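Local coordinates for microcin B17-processing protein McbD (Escherichia coli str. K-12 substr. MG1655, PDB 6GRH) that is needed to process the inactive microcin B17 precursor into the active antibiotic peptide and belongs to the YcaO cyclodehydratase family, at residues Lys141-Arg146 against Phe362-Asn367; Ser189-Gly194 against Ala204-Gly209; Ser237-Ser242 against Ile267-Phe272. The protein carries 1 engineered substitution. One frame throughout, in Å; residues are numbered along the deposited sequence.

Interaction 1. Residues Lys141-Arg146 against Phe362-Asn367; sequences KFYPDR and FFLHMN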
loop_
_atom_site.group_PDB
_atom_site.type_symbol
_atom_site.label_atom_id
_atom_site.label_comp_id
_atom_site.label_asym_id
_atom_site.label_seq_id
_atom_site.Cartn_x
_atom_site.Cartn_y
_atom_site.Cartn_z
ATOM N N LYS E 141 -12.164 -57.709 16.397
ATOM C CA LYS E 141 -11.798 -59.118 16.309
ATOM C C LYS E 141 -12.238 -59.732 14.962
ATOM O O LYS E 141 -11.567 -60.627 14.449
ATOM C CB LYS E 141 -12.315 -59.930 17.530
ATOM C CG LYS E 141 -13.836 -59.920 17.746
ATOM C CD LYS E 141 -14.274 -60.683 19.001
ATOM N N PHE E 142 -13.336 -59.223 14.392
ATOM C CA PHE E 142 -13.866 -59.697 13.109
ATOM C C PHE E 142 -13.154 -59.104 11.897
ATOM O O PHE E 142 -13.206 -59.672 10.815
ATOM C CB PHE E 142 -15.373 -59.382 13.008
ATOM C CG PHE E 142 -16.209 -60.127 14.010
ATOM C CD1 PHE E 142 -16.691 -61.400 13.721
ATOM C CD2 PHE E 142 -16.506 -59.569 15.244
ATOM C CE1 PHE E 142 -17.448 -62.108 14.658
ATOM C CE2 PHE E 142 -17.261 -60.271 16.186
ATOM C CZ PHE E 142 -17.729 -61.538 15.896
ATOM N N TYR E 143 -12.523 -57.949 12.078
ATOM C CA TYR E 143 -12.016 -57.149 10.961
ATOM C C TYR E 143 -10.953 -56.196 11.495
ATOM O O TYR E 143 -11.225 -55.009 11.685
ATOM C CB TYR E 143 -13.169 -56.400 10.281
ATOM C CG TYR E 143 -12.793 -55.752 8.971
ATOM C CD1 TYR E 143 -12.744 -56.484 7.798
ATOM C CD2 TYR E 143 -12.475 -54.397 8.906
ATOM C CE1 TYR E 143 -12.393 -55.886 6.586
ATOM C CE2 TYR E 143 -12.114 -53.800 7.711
ATOM C CZ TYR E 143 -12.084 -54.534 6.550
ATOM O OH TYR E 143 -11.716 -53.908 5.391
ATOM N N PRO E 144 -9.744 -56.724 11.765
ATOM C CA PRO E 144 -8.736 -55.923 12.466
ATOM C C PRO E 144 -7.971 -54.952 11.583
ATOM O O PRO E 144 -7.461 -53.959 12.109
ATOM C CB PRO E 144 -7.784 -56.982 13.053
ATOM C CG PRO E 144 -7.908 -58.155 12.139
ATOM C CD PRO E 144 -9.328 -58.139 11.632
ATOM N N ASP E 145 -7.882 -55.237 10.285
ATOM C CA ASP E 145 -7.145 -54.406 9.327
ATOM C C ASP E 145 -8.090 -53.559 8.467
ATOM O O ASP E 145 -8.905 -54.091 7.726
ATOM C CB ASP E 145 -6.247 -55.285 8.446
ATOM C CG ASP E 145 -5.230 -56.078 9.260
ATOM O OD1 ASP E 145 -4.536 -55.491 10.103
ATOM O OD2 ASP E 145 -5.132 -57.305 9.100
ATOM N N ARG E 146 -7.986 -52.236 8.605
ATOM C CA ARG E 146 -8.812 -51.255 7.901
ATOM C C ARG E 146 -7.928 -50.315 7.074
ATOM O O ARG E 146 -6.760 -50.097 7.399
ATOM C CB ARG E 146 -9.532 -50.353 8.915
ATOM C CG ARG E 146 -10.719 -50.919 9.682
ATOM C CD ARG E 146 -10.391 -51.824 10.845
ATOM N NE ARG E 146 -9.189 -51.455 11.581
ATOM C CZ ARG E 146 -9.086 -50.493 12.501
ATOM N NH1 ARG E 146 -10.125 -49.720 12.833
ATOM N NH2 ARG E 146 -7.905 -50.293 13.088
ATOM N N PHE E 362 -15.339 -58.245 -3.500
ATOM C CA PHE E 362 -14.053 -57.791 -3.984
ATOM C C PHE E 362 -13.148 -57.716 -2.750
ATOM O O PHE E 362 -13.592 -58.016 -1.620
ATOM C CB PHE E 362 -14.201 -56.398 -4.615
ATOM C CG PHE E 362 -14.937 -56.374 -5.942
ATOM C CD1 PHE E 362 -16.322 -56.461 -5.993
ATOM C CD2 PHE E 362 -14.247 -56.208 -7.129
ATOM C CE1 PHE E 362 -17.000 -56.420 -7.199
ATOM C CE2 PHE E 362 -14.924 -56.172 -8.351
ATOM C CZ PHE E 362 -16.302 -56.266 -8.381
ATOM N N PHE E 363 -11.895 -57.314 -2.936
ATOM C CA PHE E 363 -11.024 -57.073 -1.773
ATOM C C PHE E 363 -11.571 -55.957 -0.872
ATOM O O PHE E 363 -11.904 -54.880 -1.345
ATOM C CB PHE E 363 -9.600 -56.782 -2.209
ATOM C CG PHE E 363 -8.944 -57.953 -2.861
ATOM C CD1 PHE E 363 -8.432 -58.990 -2.082
ATOM C CD2 PHE E 363 -8.865 -58.044 -4.238
ATOM C CE1 PHE E 363 -7.836 -60.076 -2.669
ATOM C CE2 PHE E 363 -8.261 -59.122 -4.835
ATOM C CZ PHE E 363 -7.754 -60.154 -4.062
ATOM N N LEU E 364 -11.704 -56.243 0.423
ATOM C CA LEU E 364 -12.213 -55.237 1.378
ATOM C C LEU E 364 -11.173 -54.175 1.728
ATOM O O LEU E 364 -11.526 -53.076 2.136
ATOM C CB LEU E 364 -12.762 -55.907 2.654
ATOM C CG LEU E 364 -14.178 -56.474 2.500
ATOM C CD1 LEU E 364 -14.563 -57.318 3.698
ATOM C CD2 LEU E 364 -15.221 -55.391 2.292
ATOM N N HIS E 365 -9.902 -54.505 1.587
ATOM C CA HIS E 365 -8.835 -53.542 1.786
ATOM C C HIS E 365 -7.608 -54.017 1.008
ATOM O O HIS E 365 -7.662 -55.072 0.394
ATOM C CB HIS E 365 -8.550 -53.391 3.287
ATOM C CG HIS E 365 -8.112 -54.653 3.950
ATOM N ND1 HIS E 365 -6.846 -55.170 3.800
ATOM C CD2 HIS E 365 -8.755 -55.473 4.813
ATOM C CE1 HIS E 365 -6.736 -56.273 4.516
ATOM N NE2 HIS E 365 -7.877 -56.472 5.153
ATOM N N MET E 366 -6.508 -53.275 1.043
ATOM C CA MET E 366 -5.381 -53.554 0.144
ATOM C C MET E 366 -4.139 -54.176 0.776
ATOM O O MET E 366 -3.100 -54.292 0.111
ATOM C CB MET E 366 -5.007 -52.285 -0.642
ATOM C CG MET E 366 -4.200 -51.242 0.099
ATOM S SD MET E 366 -3.718 -49.902 -1.016
ATOM C CE MET E 366 -2.434 -50.658 -1.999
ATOM N N ASN E 367 -4.232 -54.574 2.040
ATOM C CA ASN E 367 -3.114 -55.210 2.734
ATOM C C ASN E 367 -3.242 -56.743 2.745
ATOM O O ASN E 367 -3.820 -57.311 3.664
ATOM C CB ASN E 367 -3.036 -54.671 4.164
ATOM C CG ASN E 367 -1.869 -55.238 4.942
ATOM O OD1 ASN E 367 -0.989 -55.895 4.382
ATOM N ND2 ASN E 367 -1.852 -54.976 6.248
#

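Interaction 2. Residues Ser189-Gly194 against Ala204-Gly209; sequences SEIVTG and ALRSEG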
loop_
_atom_site.group_PDB
_atom_site.type_symbol
_atom_site.label_atom_id
_atom_site.label_comp_id
_atom_site.label_asym_id
_atom_site.label_seq_id
_atom_site.Cartn_x
_atom_site.Cartn_y
_atom_site.Cartn_z
ATOM N N SER E 189 7.489 -45.840 -22.746
ATOM C CA SER E 189 8.155 -45.088 -21.701
ATOM C C SER E 189 8.655 -43.745 -22.251
ATOM O O SER E 189 8.836 -42.823 -21.477
ATOM C CB SER E 189 9.283 -45.902 -21.084
ATOM O OG SER E 189 10.174 -46.321 -22.084
ATOM N N GLU E 190 8.802 -43.619 -23.578
ATOM C CA GLU E 190 9.134 -42.328 -24.202
ATOM C C GLU E 190 7.917 -41.489 -24.615
ATOM O O GLU E 190 8.082 -40.480 -25.284
ATOM C CB GLU E 190 10.049 -42.539 -25.407
ATOM C CG GLU E 190 11.423 -43.078 -25.048
ATOM C CD GLU E 190 12.205 -43.572 -26.253
ATOM O OE1 GLU E 190 11.900 -43.198 -27.416
ATOM O OE2 GLU E 190 13.146 -44.359 -26.046
ATOM N N ILE E 191 6.714 -41.873 -24.175
ATOM C CA ILE E 191 5.466 -41.199 -24.550
ATOM C C ILE E 191 5.557 -39.699 -24.324
ATOM O O ILE E 191 6.100 -39.267 -23.309
ATOM C CB ILE E 191 4.250 -41.765 -23.754
ATOM C CG1 ILE E 191 2.916 -41.285 -24.332
ATOM C CG2 ILE E 191 4.308 -41.423 -22.254
ATOM C CD1 ILE E 191 2.561 -41.928 -25.658
ATOM N N VAL E 192 5.041 -38.920 -25.278
ATOM C CA VAL E 192 4.905 -37.459 -25.130
ATOM C C VAL E 192 3.412 -37.142 -25.054
ATOM O O VAL E 192 2.659 -37.551 -25.944
ATOM C CB VAL E 192 5.565 -36.693 -26.306
ATOM C CG1 VAL E 192 5.256 -35.195 -26.226
ATOM C CG2 VAL E 192 7.069 -36.927 -26.307
ATOM N N THR E 193 2.992 -36.433 -23.993
ATOM C CA THR E 193 1.577 -36.109 -23.787
ATOM C C THR E 193 1.136 -34.752 -24.349
ATOM O O THR E 193 -0.058 -34.534 -24.513
ATOM C CB THR E 193 1.174 -36.165 -22.295
ATOM O OG1 THR E 193 1.715 -35.036 -21.573
ATOM C CG2 THR E 193 1.608 -37.496 -21.646
ATOM N N GLY E 194 2.066 -33.826 -24.593
ATOM C CA GLY E 194 1.703 -32.439 -24.914
ATOM C C GLY E 194 1.319 -31.567 -23.725
ATOM O O GLY E 194 1.195 -30.356 -23.867
ATOM N N ALA E 204 12.268 -35.535 -16.424
ATOM C CA ALA E 204 13.089 -35.557 -15.217
ATOM C C ALA E 204 13.294 -36.991 -14.709
ATOM O O ALA E 204 14.422 -37.370 -14.381
ATOM C CB ALA E 204 12.468 -34.687 -14.141
ATOM N N LEU E 205 12.218 -37.787 -14.690
ATOM C CA LEU E 205 12.301 -39.195 -14.253
ATOM C C LEU E 205 13.192 -40.021 -15.170
ATOM O O LEU E 205 14.012 -40.804 -14.690
ATOM C CB LEU E 205 10.917 -39.840 -14.146
ATOM C CG LEU E 205 9.957 -39.255 -13.102
ATOM C CD1 LEU E 205 8.594 -39.927 -13.219
ATOM C CD2 LEU E 205 10.511 -39.413 -11.695
ATOM N N ARG E 206 13.014 -39.845 -16.483
ATOM C CA ARG E 206 13.859 -40.485 -17.510
ATOM C C ARG E 206 15.335 -40.111 -17.383
ATOM O O ARG E 206 16.199 -40.936 -17.652
ATOM C CB ARG E 206 13.388 -40.107 -18.919
ATOM C CG ARG E 206 12.108 -40.788 -19.389
ATOM C CD ARG E 206 11.791 -40.431 -20.845
ATOM N NE ARG E 206 10.381 -40.647 -21.158
ATOM C CZ ARG E 206 9.535 -39.704 -21.563
ATOM N NH1 ARG E 206 9.951 -38.455 -21.736
ATOM N NH2 ARG E 206 8.266 -40.023 -21.806
ATOM N N SER E 207 15.616 -38.874 -16.973
ATOM C CA SER E 207 17.005 -38.416 -16.755
ATOM C C SER E 207 17.614 -38.957 -15.444
ATOM O O SER E 207 18.804 -39.224 -15.383
ATOM C CB SER E 207 17.129 -36.885 -16.865
ATOM O OG SER E 207 16.589 -36.206 -15.745
ATOM N N GLU E 208 16.791 -39.140 -14.417
ATOM C CA GLU E 208 17.253 -39.621 -13.110
ATOM C C GLU E 208 17.365 -41.156 -13.066
ATOM O O GLU E 208 18.209 -41.690 -12.353
ATOM C CB GLU E 208 16.307 -39.133 -12.018
ATOM C CG GLU E 208 16.845 -39.251 -10.586
ATOM C CD GLU E 208 17.715 -38.079 -10.121
ATOM O OE1 GLU E 208 17.928 -37.088 -10.879
ATOM O OE2 GLU E 208 18.163 -38.141 -8.940
ATOM N N GLY E 209 16.507 -41.853 -13.808
ATOM C CA GLY E 209 16.419 -43.315 -13.739
ATOM C C GLY E 209 15.650 -43.863 -14.925
ATOM O O GLY E 209 15.893 -43.441 -16.050
#

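Interaction 3. Residues Ser237-Ser242 against Ile267-Phe272; sequences SRIKYS and ICLHNF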
loop_
_atom_site.group_PDB
_atom_site.type_symbol
_atom_site.label_atom_id
_atom_site.label_comp_id
_atom_site.label_asym_id
_atom_site.label_seq_id
_atom_site.Cartn_x
_atom_site.Cartn_y
_atom_site.Cartn_z
ATOM N N SER E 237 20.758 -40.425 -5.656
ATOM C CA SER E 237 19.297 -40.298 -5.560
ATOM C C SER E 237 18.782 -40.896 -4.248
ATOM O O SER E 237 19.129 -42.022 -3.909
ATOM C CB SER E 237 18.607 -41.006 -6.727
ATOM O OG SER E 237 18.970 -40.421 -7.963
ATOM N N ARG E 238 17.944 -40.147 -3.528
ATOM C CA ARG E 238 17.298 -40.639 -2.320
ATOM C C ARG E 238 16.120 -41.549 -2.638
ATOM O O ARG E 238 15.852 -42.490 -1.897
ATOM C CB ARG E 238 16.821 -39.478 -1.448
ATOM C CG ARG E 238 17.933 -38.756 -0.694
ATOM C CD ARG E 238 18.525 -37.593 -1.478
ATOM N NE ARG E 238 19.304 -36.693 -0.603
ATOM C CZ ARG E 238 19.765 -35.486 -0.939
ATOM N NH1 ARG E 238 19.536 -34.958 -2.147
ATOM N NH2 ARG E 238 20.463 -34.787 -0.045
ATOM N N ILE E 239 15.399 -41.264 -3.717
ATOM C CA ILE E 239 14.292 -42.107 -4.134
ATOM C C ILE E 239 14.786 -43.128 -5.151
ATOM O O ILE E 239 15.145 -42.772 -6.273
ATOM C CB ILE E 239 13.124 -41.291 -4.724
ATOM C CG1 ILE E 239 12.669 -40.197 -3.746
ATOM C CG2 ILE E 239 11.973 -42.206 -5.114
ATOM C CD1 ILE E 239 12.225 -40.667 -2.371
ATOM N N LYS E 240 14.792 -44.395 -4.745
ATOM C CA LYS E 240 15.204 -45.486 -5.600
ATOM C C LYS E 240 14.018 -46.079 -6.364
ATOM O O LYS E 240 14.215 -46.758 -7.378
ATOM C CB LYS E 240 15.844 -46.594 -4.759
ATOM C CG LYS E 240 16.915 -46.134 -3.769
ATOM C CD LYS E 240 18.055 -45.398 -4.449
ATOM C CE LYS E 240 19.178 -45.128 -3.460
ATOM N NZ LYS E 240 20.297 -44.393 -4.089
ATOM N N TYR E 241 12.809 -45.845 -5.853
ATOM C CA TYR E 241 11.587 -46.438 -6.373
ATOM C C TYR E 241 10.415 -45.526 -6.065
ATOM O O TYR E 241 10.337 -44.965 -4.971
ATOM C CB TYR E 241 11.342 -47.834 -5.754
ATOM C CG TYR E 241 9.935 -48.387 -5.917
ATOM C CD1 TYR E 241 9.509 -48.913 -7.130
ATOM C CD2 TYR E 241 9.036 -48.384 -4.858
ATOM C CE1 TYR E 241 8.224 -49.417 -7.292
ATOM C CE2 TYR E 241 7.747 -48.875 -5.004
ATOM C CZ TYR E 241 7.337 -49.391 -6.232
ATOM O OH TYR E 241 6.038 -49.889 -6.390
ATOM N N SER E 242 9.490 -45.395 -7.017
ATOM C CA SER E 242 8.209 -44.755 -6.723
ATOM C C SER E 242 7.152 -45.248 -7.683
ATOM O O SER E 242 7.452 -45.937 -8.661
ATOM C CB SER E 242 8.336 -43.225 -6.775
ATOM O OG SER E 242 7.198 -42.635 -6.191
ATOM N N ILE E 267 8.167 -36.807 -4.278
ATOM C CA ILE E 267 8.637 -35.598 -3.623
ATOM C C ILE E 267 8.353 -35.570 -2.112
ATOM O O ILE E 267 9.194 -35.078 -1.352
ATOM C CB ILE E 267 8.152 -34.313 -4.347
ATOM C CG1 ILE E 267 9.098 -33.160 -4.040
ATOM C CG2 ILE E 267 6.717 -33.966 -3.993
ATOM C CD1 ILE E 267 10.484 -33.358 -4.603
ATOM N N CYS E 268 7.212 -36.115 -1.671
ATOM C CA CYS E 268 6.926 -36.189 -0.224
ATOM C C CYS E 268 7.953 -37.031 0.505
ATOM O O CYS E 268 8.507 -36.605 1.517
ATOM C CB CYS E 268 5.519 -36.706 0.057
ATOM S SG CYS E 268 4.273 -35.469 -0.419
ATOM N N LEU E 269 8.241 -38.220 -0.024
ATOM C CA LEU E 269 9.278 -39.047 0.580
ATOM C C LEU E 269 10.666 -38.413 0.452
ATOM O O LEU E 269 11.429 -38.427 1.408
ATOM C CB LEU E 269 9.270 -40.461 0.013
ATOM C CG LEU E 269 10.259 -41.449 0.630
ATOM C CD1 LEU E 269 10.262 -41.441 2.154
ATOM C CD2 LEU E 269 9.902 -42.830 0.108
ATOM N N HIS E 270 10.974 -37.811 -0.693
ATOM C CA HIS E 270 12.267 -37.109 -0.867
ATOM C C HIS E 270 12.459 -36.025 0.206
ATOM O O HIS E 270 13.530 -35.936 0.793
ATOM C CB HIS E 270 12.383 -36.478 -2.266
ATOM C CG HIS E 270 13.668 -35.754 -2.492
ATOM N ND1 HIS E 270 14.822 -36.396 -2.880
ATOM C CD2 HIS E 270 13.988 -34.446 -2.353
ATOM C CE1 HIS E 270 15.797 -35.510 -2.985
ATOM N NE2 HIS E 270 15.318 -34.320 -2.663
ATOM N N ASN E 271 11.405 -35.254 0.466
ATOM C CA ASN E 271 11.464 -34.154 1.417
ATOM C C ASN E 271 11.527 -34.612 2.870
ATOM O O ASN E 271 12.189 -33.966 3.699
ATOM C CB ASN E 271 10.278 -33.214 1.231
ATOM C CG ASN E 271 10.440 -32.311 0.020
ATOM O OD1 ASN E 271 11.548 -32.111 -0.484
ATOM N ND2 ASN E 271 9.343 -31.752 -0.433
ATOM N N PHE E 272 10.831 -35.712 3.153
ATOM C CA PHE E 272 10.975 -36.432 4.419
ATOM C C PHE E 272 12.456 -36.828 4.631
ATOM O O PHE E 272 13.050 -36.528 5.690
ATOM C CB PHE E 272 10.041 -37.657 4.436
ATOM C CG PHE E 272 10.038 -38.390 5.742
ATOM C CD1 PHE E 272 11.012 -39.337 6.019
ATOM C CD2 PHE E 272 9.095 -38.081 6.719
ATOM C CE1 PHE E 272 11.033 -39.995 7.249
ATOM C CE2 PHE E 272 9.110 -38.739 7.946
ATOM C CZ PHE E 272 10.080 -39.687 8.211
HETATM O O HOH W 1 15.609 -38.473 -4.696
#

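Interaction 1. Residues Lys141-Arg146 against Phe362-Asn367
Tyr-143 and Asp-145 meet the imidazole of His-365 from two directions, and this is where the loop 141-146 packs closely on 362-367. With CG anti to the amide nitrogen (chi1 -169°), the phenol of Tyr-143 reaches across to the other loop and sets OH at the rim of the imidazole, near its plane, 3.4 Å from CD2 of His-365. The ring planes are inclined at 71°, centroids 5.8 Å apart. The carbonyl carbon of Asp-145 lies over one imidazole face; its O is 3.2 Å from His-365 CD2, and its CB makes an off-centre CH-pi contact. Leu-364 adds an apolar touch, its CD1 3.9 Å from Tyr-143 CE1. The ring is fixed in rotation at both nitrogens: ND1 of His-365 accepts from N of Asn-367 (3.2 Å), only 3° out of plane, while NE2 bonds to Ala-371 O. By contrast, the Asn-367 side chain and the Asp-145 carboxylate meet loosely, Asn-367 ND2 staying 4.7 Å from Asp-145 OD1. There Asp-145 OD2 bonds to Ala-371 N, so both segments engage the same residue. Helix 82-95 covers the Tyr-143 and Leu-364 side. This is loop-on-loop packing around a buried histidine within the YcaO fold.

Interaction 2. Residues Ser189-Gly194 against Ala204-Gly209
Arg-206 reaches from the last turns of helix 196-208 to the loop 189-194 and presents its guanidinium to the backbone carbonyls there. The geometry, that of one of two modelled conformers of this side chain, sets one flat donor group against two acceptors. Its CB points toward the loop, and the chain runs extended from CG to NE, which carries the planar group the full distance between helix and loop. Ser-189 O sits at the guanidinium edge, 8° out of its plane, and is held side-on by two nitrogens: NE of Arg-206 approaches Ser-189 O to 2.7 Å and NH2 of Arg-206 lies 2.9 Å from that same oxygen. The NE bond is the straighter of the two, with an N-H...O angle of 150°. NH2 of Arg-206 also donates to Ile-191 O at 2.7 Å, this acceptor lying a little farther from the guanidinium plane.

Between the two carbonyls, the backbone of Glu-190 passes over one face of the guanidinium, its CA 3.7 Å from Arg-206 CZ. The Glu-190 side chain leads away, and its OE2 stays 6.7 Å from Arg-206 NE, so carboxylate pairing does not account for the grip. The Ile-191 side chain touches Leu-255 of helix 251-275 and Ile-213 of strand 210-215, seating the loop on the core. On the helix itself, Ser-207 OG donates to Ala-204 O at 2.8 Å, an oxygen that also accepts from the amide of Glu-208.

Three charged-donor bonds thus tie the loop that follows strand 182-187 to the helix it leads into. Because the acceptors are main-chain oxygens, the chemistry implies a hold on backbone shape, and the two carbonyl dipoles probably stabilise the guanidinium charge.

Interaction 3. Residues Ser237-Ser242 against Ile267-Phe272
This is a buried contact of mixed character, apolar at Ile-239 and Leu-269, polar at Arg-238 and His-270, with one bridging water; the loop 237-240 leading into strand 241-248 lies against helix 251-275. Ile-239 supplies the apolar part. Its CG1 stands anti to the carbonyl carbon (chi1 -54°), and CD1 ends 3.7 Å from Leu-269 CG and 3.5 Å from the backbone N of His-270. CG1 of Ile-239 lies at the imidazole edge of His-270, 4.0 Å from CB of that residue. Arg-238, bent at chi2 (90°), brings its CD within 3.7 Å of His-270 CE1; its guanidinium plane stands 87° from the imidazole plane. Between loop and helix sits water 1, which accepts from Ile-239 N at 3.0 Å and is hydrogen-bonded to His-270 ND1 at 2.9 Å.

The outer polar ends turn to a neighbouring McbC chain: His-270 NE2 bonds to its Glu-5 OE1, and Arg-238 NH1 to its Ser-2 O. Carboxylate and guanidinium would probably act in opposite directions on the imidazole, whose charge is not seen. The chemistry is consistent with the loop and helix presenting both groups to McbC.

All three contacts lie within the YcaO part of the chain. Interaction 1 closes a long loop inside which interactions 2 and 3 follow in series. The latter two have centres about 17 Å apart and lie by the mixed sheet of strands 182-187, 210-215, 224-231 and 241-248. Helix 251-275 carries residues 267-272 and, through Leu-255, also touches the Ile-191 side chain of interaction 2. They meet directly, Glu-208 OE2 lying 2.6 Å from Ser-237 OG in a probable hydrogen bond, and both border McbC chains. Interaction 1, its centre about 36 Å from that of interaction 2 and 28 Å from that of interaction 3, belongs to a part of the chain away from this McbC-facing side.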